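Local coordinates for protein tryptophan synthase alpha chain (Campylobacter jejuni, PDB 3THA) that probably catalyses the aldol cleavage of indoleglycerol phosphate to indole and glyceraldehyde 3-phosphate, as the alpha subunit of tryptophan synthase, at residues G48-S52 and N98-S102; L91-Y97 and I117-P123. Where two conformers were deposited one is given. Residues are numbered along the deposited sequence.

How the contacts relate
Contact 2 is the buried pairing of two adjacent parallel barrel strands, whereas contact 1 is a smaller, partly buried contact between a loop and a helix at the C-terminal end of the barrel. Residues 91-97 run straight into the helix used by contact 1, so the two share one continuous piece of chain. They also touch: Val49 CG2 lies 3.8 Å from Val95 CG1, and Ile100 CD1 lies 3.7 Å from Val95 CG2. Backbone hydrogen bonds set the geometry of contact 2, and contact 1 relies on apolar side chains and one bridging water. Both reach the second subunit.

Contact 1: G48-S52 and N98-S102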
loop_
_atom_site.group_PDB
_atom_site.type_symbol
_atom_site.label_atom_id
_atom_site.label_comp_id
_atom_site.label_asym_id
_atom_site.label_seq_id
_atom_site.Cartn_x
_atom_site.Cartn_y
_atom_site.Cartn_z
ATOM N N GLY B 48 -9.313 7.448 5.007
ATOM C CA GLY B 48 -8.048 7.424 4.331
ATOM C C GLY B 48 -7.722 8.813 3.852
ATOM O O GLY B 48 -8.556 9.459 3.193
ATOM N N VAL B 49 -6.536 9.319 4.167
ATOM C CA VAL B 49 -6.152 10.530 3.473
ATOM C C VAL B 49 -5.192 10.135 2.357
ATOM O O VAL B 49 -4.993 8.913 2.106
ATOM C CB VAL B 49 -5.632 11.636 4.381
ATOM C CG1 VAL B 49 -5.529 12.948 3.602
ATOM C CG2 VAL B 49 -6.585 11.841 5.589
ATOM N N ALA B 50 -4.686 11.134 1.617
ATOM C CA ALA B 50 -3.542 10.922 0.690
ATOM C C ALA B 50 -2.449 12.015 0.926
ATOM O O ALA B 50 -2.787 13.186 1.020
ATOM C CB ALA B 50 -4.032 10.901 -0.750
ATOM N N TYR B 51 -1.174 11.634 1.102
ATOM C CA TYR B 51 -0.090 12.648 1.255
ATOM C C TYR B 51 0.870 12.622 0.072
ATOM O O TYR B 51 1.079 13.655 -0.568
ATOM C CB TYR B 51 0.688 12.546 2.594
ATOM C CG TYR B 51 1.946 13.419 2.637
ATOM C CD1 TYR B 51 3.206 12.838 2.638
ATOM C CD2 TYR B 51 1.867 14.830 2.612
ATOM C CE1 TYR B 51 4.378 13.604 2.654
ATOM C CE2 TYR B 51 3.039 15.620 2.616
ATOM C CZ TYR B 51 4.299 14.990 2.643
ATOM O OH TYR B 51 5.485 15.710 2.650
ATOM N N SER B 52 1.460 11.447 -0.166
ATOM C CA SER B 52 2.276 11.200 -1.353
ATOM C C SER B 52 1.565 10.190 -2.249
ATOM O O SER B 52 0.996 9.201 -1.768
ATOM C CB SER B 52 3.674 10.688 -0.970
ATOM O OG SER B 52 4.547 11.754 -0.617
ATOM N N ASN B 98 4.071 8.701 6.680
ATOM C CA ASN B 98 4.694 9.817 6.004
ATOM C C ASN B 98 3.860 11.091 6.134
ATOM O O ASN B 98 4.407 12.184 6.201
ATOM C CB ASN B 98 4.998 9.502 4.542
ATOM C CG ASN B 98 3.739 9.126 3.712
ATOM O OD1 ASN B 98 2.606 9.545 3.985
ATOM N ND2 ASN B 98 3.956 8.334 2.691
ATOM N N LEU B 99 2.539 10.955 6.147
ATOM C CA LEU B 99 1.676 12.083 6.308
ATOM C C LEU B 99 1.892 12.678 7.714
ATOM O O LEU B 99 1.940 13.913 7.894
ATOM C CB LEU B 99 0.232 11.639 6.134
ATOM C CG LEU B 99 -0.762 12.784 5.922
ATOM C CD1 LEU B 99 -2.008 12.283 5.256
ATOM C CD2 LEU B 99 -1.138 13.423 7.192
ATOM N N ILE B 100 2.010 11.791 8.703
ATOM C CA ILE B 100 2.082 12.169 10.109
ATOM C C ILE B 100 3.423 12.832 10.375
ATOM O O ILE B 100 3.471 13.984 10.803
ATOM C CB ILE B 100 1.803 10.954 11.042
ATOM C CG1 ILE B 100 0.381 10.395 10.774
ATOM C CG2 ILE B 100 2.018 11.311 12.530
ATOM C CD1 ILE B 100 -0.126 9.364 11.802
ATOM N N PHE B 101 4.502 12.119 10.086
ATOM C CA PHE B 101 5.839 12.688 10.099
ATOM C C PHE B 101 6.012 14.118 9.562
ATOM O O PHE B 101 6.684 14.941 10.183
ATOM C CB PHE B 101 6.779 11.770 9.339
ATOM C CG PHE B 101 8.221 12.101 9.522
ATOM C CD1 PHE B 101 8.844 13.035 8.682
ATOM C CD2 PHE B 101 8.955 11.484 10.534
ATOM C CE1 PHE B 101 10.186 13.361 8.857
ATOM C CE2 PHE B 101 10.303 11.771 10.717
ATOM C CZ PHE B 101 10.931 12.724 9.874
ATOM N N SER B 102 5.440 14.374 8.399
ATOM C CA SER B 102 5.467 15.678 7.718
ATOM C C SER B 102 4.747 16.796 8.483
ATOM O O SER B 102 5.212 17.941 8.541
ATOM C CB SER B 102 4.792 15.539 6.341
ATOM O OG SER B 102 4.149 16.751 5.954
HETATM O O HOH W 1 0.191 9.234 2.215
#
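No direct hydrogen bond joins the loop 48-52 to the helical turn 98-102; side-chain packing and one water hold them together, burying 269 Å² in all. The apolar part is centred on Leu99. Its CD1 lies 3.8 Å from Val49 CB, and its CG is 3.6 Å from Tyr51 CB, so the leucine fits between two side chains whose CA-to-CB bonds both point toward the helix. Tyr51 and Leu99 are also the nearest backbone positions, with CA atoms 5.4 Å apart.

The ring of Tyr51, at chi1 t, slants across the first turn, from Asn98 to Ser102. Asn98 OD1 sits at its edge, 3.6 Å from Tyr51 CD1, and Ser102 OG, one turn further on, is 3.7 Å from Tyr51 CE2. That turn is closed by Ser102 N donating to Asn98 O at 3.3 Å.

The polar link is made by water 1, which accepts from Tyr51 N at 3.0 Å and donates to Asn98 OD1 at 3.0 Å. The other side-chain atom of the amide, Asn98 ND2, donates to the backbone oxygen of Glu124 in the second subunit, so this asparagine connects the loop with the subunit interface.

The loop follows the second strand of the TIM barrel and carries on to Asp57, a predicted proton acceptor, while Glu46, the other one, lies in the strand just before. Gly48 ends that strand, pairing with strand 15-21 through Thr20. Beyond the contact, Ala50 packs on helix 60-70, Val49 and Leu99 reach helix 75-83, and Leu99 also meets Phe108 of helix 105-114.

Contact 2: L91-Y97 and I117-P123; sequences LVFMVYY and ICALIVP
Two neighbouring parallel strands, the third and fourth of the eight-stranded TIM barrel, pair here and continue into the loops at their C-terminal ends. The axes of 91-94 and 117-121 approach to 4.6 Å, with N-to-C directions 20° apart (signed crossing angle -20°). Phe93 is opposite Leu120 and Met94 opposite Ile121, with CA-CA distances of 4.7 and 4.6 Å. Towards the start the register slips by one residue, Leu91 lying nearest Ile117 and Val92 nearest Ala119, because Cys118 (phi/psi -114/-10) departs from the extended conformation.

Cys118 N donates to Leu91 O (2.9 Å), Phe93 N weakly to Ala119 O (3.0 Å), Ile121 N to Phe93 O (2.8 Å) and Val95 N to Ile121 O (3.2 Å). CA-H...O contacts accompany this ladder, such as Met94 CA to Ile121 O at 3.2 Å.

Val92 (t), selenomethionine Met94 (t), Ala119 and Ile121 (m) share the face bearing Glu46, a predicted catalytic proton acceptor: Val92 CG1 is 3.8 Å from Ile121 CG1, and Met94 SE 4.0 Å from Ile121 CD1. Phe93 (m) and Leu120 (m) occupy the other face, with Phe93 CB 3.8 Å from Leu120 CD2. Ile117 CD1 lies over one face of the Phe93 ring in a CH-pi contact, 3.8 Å from the centroid and 11° off the ring normal. Past the strands, Tyr96 CE1 meets Pro123 CB at 3.8 Å, and water 2 bridges Tyr97 N (2.9 Å) and Pro123 O (2.8 Å).

The connection is a beta-alpha-beta crossover, whose helix 105-114 covers Phe93 and Leu120 through Ala112 and Phe108; strands 44-48 and 143-148 hydrogen-bond to the outer edges of the pair.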
loop_
_atom_site.group_PDB
_atom_site.type_symbol
_atom_site.label_atom_id
_atom_site.label_comp_id
_atom_site.label_asym_id
_atom_site.label_seq_id
_atom_site.Cartn_x
_atom_site.Cartn_y
_atom_site.Cartn_z
ATOM N N LEU B 91 -14.973 8.359 14.155
ATOM C CA LEU B 91 -14.046 8.702 13.095
ATOM C C LEU B 91 -12.611 8.226 13.416
ATOM O O LEU B 91 -12.058 8.522 14.479
ATOM C CB LEU B 91 -14.099 10.204 12.843
ATOM C CG LEU B 91 -15.490 10.731 12.447
ATOM C CD1 LEU B 91 -15.488 12.238 12.282
ATOM C CD2 LEU B 91 -16.023 10.029 11.156
ATOM N N VAL B 92 -12.042 7.461 12.491
ATOM C CA VAL B 92 -10.736 6.856 12.652
ATOM C C VAL B 92 -9.869 7.187 11.414
ATOM O O VAL B 92 -10.261 6.901 10.281
ATOM C CB VAL B 92 -10.865 5.308 12.805
ATOM C CG1 VAL B 92 -9.509 4.617 12.666
ATOM C CG2 VAL B 92 -11.444 4.976 14.169
ATOM N N PHE B 93 -8.713 7.815 11.630
ATOM C CA PHE B 93 -7.766 7.987 10.551
ATOM C C PHE B 93 -7.116 6.678 10.177
ATOM O O PHE B 93 -6.762 5.869 11.027
ATOM C CB PHE B 93 -6.684 8.982 10.910
ATOM C CG PHE B 93 -7.048 10.392 10.629
ATOM C CD1 PHE B 93 -7.731 10.734 9.466
ATOM C CD2 PHE B 93 -6.695 11.388 11.513
ATOM C CE1 PHE B 93 -8.072 12.049 9.195
ATOM C CE2 PHE B 93 -7.048 12.726 11.267
ATOM C CZ PHE B 93 -7.720 13.050 10.108
HETATM N N MSE B 94 -6.965 6.462 8.887
HETATM C CA MSE B 94 -6.066 5.459 8.391
HETATM C C MSE B 94 -5.201 6.218 7.401
HETATM O O MSE B 94 -5.662 6.609 6.362
HETATM C CB MSE B 94 -6.842 4.315 7.764
HETATM C CG MSE B 94 -6.043 3.307 7.026
HETATM SE SE MSE B 94 -7.106 1.671 7.115
HETATM C CE MSE B 94 -6.170 0.588 5.887
ATOM N N VAL B 95 -3.959 6.480 7.781
ATOM C CA VAL B 95 -2.993 7.183 6.955
ATOM C C VAL B 95 -1.649 6.473 7.059
ATOM O O VAL B 95 -1.378 5.791 8.020
ATOM C CB VAL B 95 -2.777 8.663 7.463
ATOM C CG1 VAL B 95 -4.005 9.508 7.229
ATOM C CG2 VAL B 95 -2.414 8.689 8.921
ATOM N N TYR B 96 -0.802 6.664 6.070
ATOM C CA TYR B 96 0.569 6.250 6.195
ATOM C C TYR B 96 1.303 7.229 7.052
ATOM O O TYR B 96 0.879 8.387 7.180
ATOM C CB TYR B 96 1.202 6.237 4.861
ATOM C CG TYR B 96 0.741 5.108 4.015
ATOM C CD1 TYR B 96 1.252 3.856 4.214
ATOM C CD2 TYR B 96 -0.211 5.290 3.010
ATOM C CE1 TYR B 96 0.892 2.822 3.438
ATOM C CE2 TYR B 96 -0.596 4.225 2.216
ATOM C CZ TYR B 96 -0.016 2.987 2.443
ATOM O OH TYR B 96 -0.319 1.864 1.701
ATOM N N TYR B 97 2.366 6.740 7.669
ATOM C CA TYR B 97 3.174 7.496 8.604
ATOM C C TYR B 97 3.808 8.739 7.987
ATOM O O TYR B 97 4.042 9.726 8.695
ATOM C CB TYR B 97 4.251 6.601 9.215
ATOM C CG TYR B 97 4.906 7.185 10.454
ATOM C CD1 TYR B 97 4.301 7.084 11.702
ATOM C CD2 TYR B 97 6.147 7.809 10.381
ATOM C CE1 TYR B 97 4.902 7.605 12.844
ATOM C CE2 TYR B 97 6.762 8.313 11.510
ATOM C CZ TYR B 97 6.126 8.222 12.740
ATOM O OH TYR B 97 6.737 8.732 13.869
ATOM N N ILE B 117 -11.571 12.724 16.053
ATOM C CA ILE B 117 -10.930 11.474 15.678
ATOM C C ILE B 117 -10.544 10.722 16.966
ATOM O O ILE B 117 -9.964 11.306 17.901
ATOM C CB ILE B 117 -9.679 11.724 14.821
ATOM C CG1 ILE B 117 -10.026 12.612 13.600
ATOM C CG2 ILE B 117 -8.955 10.385 14.505
ATOM C CD1 ILE B 117 -10.652 11.913 12.358
ATOM N N CYS B 118 -10.860 9.429 17.009
ATOM C CA CYS B 118 -10.713 8.648 18.237
ATOM C C CYS B 118 -9.640 7.581 18.108
ATOM O O CYS B 118 -9.294 6.958 19.107
ATOM C CB CYS B 118 -12.057 7.998 18.611
ATOM S SG CYS B 118 -12.480 6.623 17.513
ATOM N N ALA B 119 -9.127 7.348 16.888
ATOM C CA ALA B 119 -8.098 6.313 16.654
ATOM C C ALA B 119 -7.355 6.467 15.336
ATOM O O ALA B 119 -7.905 6.995 14.366
ATOM C CB ALA B 119 -8.716 4.949 16.705
ATOM N N LEU B 120 -6.133 5.938 15.275
ATOM C CA LEU B 120 -5.351 5.945 14.057
ATOM C C LEU B 120 -4.992 4.535 13.727
ATOM O O LEU B 120 -4.635 3.776 14.612
ATOM C CB LEU B 120 -4.037 6.681 14.266
ATOM C CG LEU B 120 -4.023 8.025 15.001
ATOM C CD1 LEU B 120 -2.579 8.440 15.257
ATOM C CD2 LEU B 120 -4.713 9.099 14.173
ATOM N N ILE B 121 -5.067 4.187 12.450
ATOM C CA ILE B 121 -4.495 2.980 11.935
ATOM C C ILE B 121 -3.375 3.422 10.976
ATOM O O ILE B 121 -3.631 4.167 10.025
ATOM C CB ILE B 121 -5.525 2.229 11.103
ATOM C CG1 ILE B 121 -6.826 2.040 11.885
ATOM C CG2 ILE B 121 -4.962 0.890 10.571
ATOM C CD1 ILE B 121 -7.942 1.436 11.064
ATOM N N VAL B 122 -2.143 2.961 11.192
ATOM C CA VAL B 122 -1.032 3.363 10.328
ATOM C C VAL B 122 -0.474 2.115 9.658
ATOM O O VAL B 122 0.245 1.318 10.301
ATOM C CB VAL B 122 0.088 4.118 11.094
ATOM C CG1 VAL B 122 1.060 4.721 10.103
ATOM C CG2 VAL B 122 -0.510 5.261 12.033
ATOM N N PRO B 123 -0.860 1.903 8.386
ATOM C CA PRO B 123 -0.407 0.759 7.659
ATOM C C PRO B 123 1.089 0.835 7.549
ATOM O O PRO B 123 1.649 1.932 7.293
ATOM C CB PRO B 123 -1.009 0.979 6.227
ATOM C CG PRO B 123 -2.193 1.814 6.485
ATOM C CD PRO B 123 -1.786 2.736 7.582
HETATM O O HOH W 2 3.375 4.122 7.045
#